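Local coordinates for UPF0311 protein CA_C3321 (Clostridium acetobutylicum ATCC 824, PDB 3G7G), which is of unknown function but belongs to the UPF0311 (DUF3237) family and folds as a closed antiparallel eight-stranded beta-barrel, at residues L81-A86 and P129-M134. Numbering follows the deposited sequence.
Sequences LDDGAA and PKYKWM
At one end of the beta-barrel, the hairpin turn between strands 71-81 and 86-96 offers Asp83 to Tyr131 and Lys130 of the loop that joins strands 117-126 and 139-144. One oxygen, Asp83 OD2, takes both donors from the same face of the carboxylate plane. Tyr131 OH gives the short bond, 2.6 Å to Asp83 OD2, and comes from above that plane, 36° out of it, with the ring turned 77° from the carboxylate. Lys130 NZ forms a salt bridge 3.1 Å from Asp83 OD2 on its anti side, at the tip of a fully extended chain whose CG lies above one face of the Tyr131 ring, toward its rim. The ammonium would probably favour the ionised carboxylate.

Residues Leu81 to Gly84 make a type I beta turn within an antiparallel hairpin, closed by Gly84 N to Leu81 O at 2.8 Å. With CG of Asp83 between its backbone N and carbonyl carbon (chi1 71°), OD1 turns back to accept Ala85 N at 3.0 Å, an Asx turn that steadies the carboxylate while OD2 faces the other loop. Two apolar groups of the turn touch the phenol ring obliquely: Ala85 CB packs tightly on Tyr131 CE2 at 3.3 Å, and Leu81 CD1 meets Tyr131 CE1 at 3.6 Å, tip to tip. Phe51, from a further loop, touches both Leu81 and Tyr131; Tyr131 is buried, whereas Asp83 and Lys130 are exposed. Away from the phenol hydroxyl, Lys132 NZ forms a salt bridge with Asp30 OD2 of the second subunit, placing the 129-134 loop near a subunit interface.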
loop_
_atom_site.group_PDB
_atom_site.type_symbol
_atom_site.label_atom_id
_atom_site.label_comp_id
_atom_site.label_asym_id
_atom_site.label_seq_id
_atom_site.Cartn_x
_atom_site.Cartn_y
_atom_site.Cartn_z
ATOM N N LEU A 81 -9.254 -10.894 -22.160
ATOM C CA LEU A 81 -9.227 -10.512 -23.542
ATOM C C LEU A 81 -9.643 -11.660 -24.457
ATOM O O LEU A 81 -9.610 -12.827 -24.081
ATOM C CB LEU A 81 -7.845 -10.010 -23.926
ATOM C CG LEU A 81 -7.339 -8.791 -23.171
ATOM C CD1 LEU A 81 -6.130 -8.215 -23.918
ATOM C CD2 LEU A 81 -8.444 -7.763 -23.060
ATOM N N ASP A 82 -9.990 -11.290 -25.677
ATOM C CA ASP A 82 -10.503 -12.210 -26.656
ATOM C C ASP A 82 -9.450 -13.223 -27.145
ATOM O O ASP A 82 -9.814 -14.234 -27.683
ATOM C CB ASP A 82 -11.090 -11.431 -27.839
ATOM C CG ASP A 82 -10.059 -10.566 -28.538
ATOM O OD1 ASP A 82 -8.933 -10.409 -27.971
ATOM O OD2 ASP A 82 -10.384 -10.037 -29.635
ATOM N N ASP A 83 -8.163 -12.950 -26.951
ATOM C CA ASP A 83 -7.118 -13.937 -27.212
ATOM C C ASP A 83 -6.892 -14.864 -26.013
ATOM O O ASP A 83 -5.982 -15.659 -26.030
ATOM C CB ASP A 83 -5.802 -13.252 -27.604
ATOM C CG ASP A 83 -5.118 -12.512 -26.433
ATOM O OD1 ASP A 83 -5.660 -12.455 -25.292
ATOM O OD2 ASP A 83 -4.022 -11.977 -26.675
ATOM N N GLY A 84 -7.711 -14.732 -24.975
ATOM C CA GLY A 84 -7.657 -15.593 -23.796
ATOM C C GLY A 84 -6.818 -15.108 -22.612
ATOM O O GLY A 84 -6.885 -15.708 -21.535
ATOM N N ALA A 85 -6.033 -14.053 -22.793
ATOM C CA ALA A 85 -5.180 -13.473 -21.723
ATOM C C ALA A 85 -6.003 -12.749 -20.674
ATOM O O ALA A 85 -7.021 -12.166 -20.985
ATOM C CB ALA A 85 -4.184 -12.499 -22.322
ATOM N N ALA A 86 -5.560 -12.799 -19.422
ATOM C CA ALA A 86 -6.196 -12.073 -18.349
ATOM C C ALA A 86 -5.311 -10.941 -17.877
ATOM O O ALA A 86 -4.093 -10.986 -18.005
ATOM C CB ALA A 86 -6.498 -13.012 -17.179
ATOM N N PRO A 129 4.036 -12.850 -21.804
ATOM C CA PRO A 129 4.930 -11.855 -22.432
ATOM C C PRO A 129 4.294 -10.797 -23.333
ATOM O O PRO A 129 4.829 -9.712 -23.462
ATOM C CB PRO A 129 5.866 -12.740 -23.282
ATOM C CG PRO A 129 5.999 -13.953 -22.467
ATOM C CD PRO A 129 4.593 -14.207 -21.963
ATOM N N LYS A 130 3.159 -11.088 -23.943
ATOM C CA LYS A 130 2.521 -10.134 -24.830
ATOM C C LYS A 130 2.046 -8.936 -24.022
ATOM O O LYS A 130 2.035 -7.832 -24.538
ATOM C CB LYS A 130 1.355 -10.784 -25.549
ATOM C CG LYS A 130 0.765 -9.981 -26.644
ATOM C CD LYS A 130 -0.475 -10.620 -27.180
ATOM C CE LYS A 130 -1.034 -9.803 -28.364
ATOM N NZ LYS A 130 -2.398 -10.308 -28.749
ATOM N N TYR A 131 1.679 -9.154 -22.765
ATOM C CA TYR A 131 1.149 -8.066 -21.911
ATOM C C TYR A 131 2.048 -7.660 -20.733
ATOM O O TYR A 131 1.594 -6.884 -19.862
ATOM C CB TYR A 131 -0.252 -8.443 -21.391
ATOM C CG TYR A 131 -1.173 -8.758 -22.541
ATOM C CD1 TYR A 131 -1.734 -7.737 -23.306
ATOM C CD2 TYR A 131 -1.438 -10.079 -22.904
ATOM C CE1 TYR A 131 -2.538 -8.027 -24.383
ATOM C CE2 TYR A 131 -2.214 -10.367 -23.975
ATOM C CZ TYR A 131 -2.765 -9.336 -24.706
ATOM O OH TYR A 131 -3.568 -9.635 -25.754
ATOM N N LYS A 132 3.315 -8.095 -20.716
ATOM C CA LYS A 132 4.172 -7.746 -19.579
ATOM C C LYS A 132 4.516 -6.225 -19.509
ATOM O O LYS A 132 4.828 -5.690 -18.420
ATOM C CB LYS A 132 5.398 -8.652 -19.492
ATOM C CG LYS A 132 5.061 -10.063 -18.972
ATOM C CD LYS A 132 4.705 -10.091 -17.462
ATOM C CE LYS A 132 4.224 -11.463 -17.049
ATOM N NZ LYS A 132 4.091 -11.712 -15.546
ATOM N N TRP A 133 4.412 -5.548 -20.660
ATOM C CA TRP A 133 4.601 -4.114 -20.744
ATOM C C TRP A 133 3.639 -3.344 -19.837
ATOM O O TRP A 133 3.959 -2.247 -19.399
ATOM C CB TRP A 133 4.452 -3.628 -22.187
ATOM C CG TRP A 133 3.072 -3.779 -22.783
ATOM C CD1 TRP A 133 2.575 -4.866 -23.477
ATOM C CD2 TRP A 133 2.023 -2.805 -22.772
ATOM N NE1 TRP A 133 1.264 -4.629 -23.857
ATOM C CE2 TRP A 133 0.907 -3.373 -23.449
ATOM C CE3 TRP A 133 1.901 -1.514 -22.231
ATOM C CZ2 TRP A 133 -0.306 -2.682 -23.604
ATOM C CZ3 TRP A 133 0.693 -0.834 -22.394
ATOM C CH2 TRP A 133 -0.385 -1.415 -23.075
ATOM N N MET A 134 2.489 -3.946 -19.522
ATOM C CA MET A 134 1.496 -3.316 -18.674
ATOM C C MET A 134 1.998 -3.265 -17.242
ATOM O O MET A 134 1.516 -2.468 -16.430
ATOM C CB MET A 134 0.143 -4.045 -18.751
ATOM C CG MET A 134 -0.491 -4.064 -20.147
ATOM S SD MET A 134 -2.166 -4.748 -20.224
ATOM C CE MET A 134 -3.007 -3.343 -19.577
#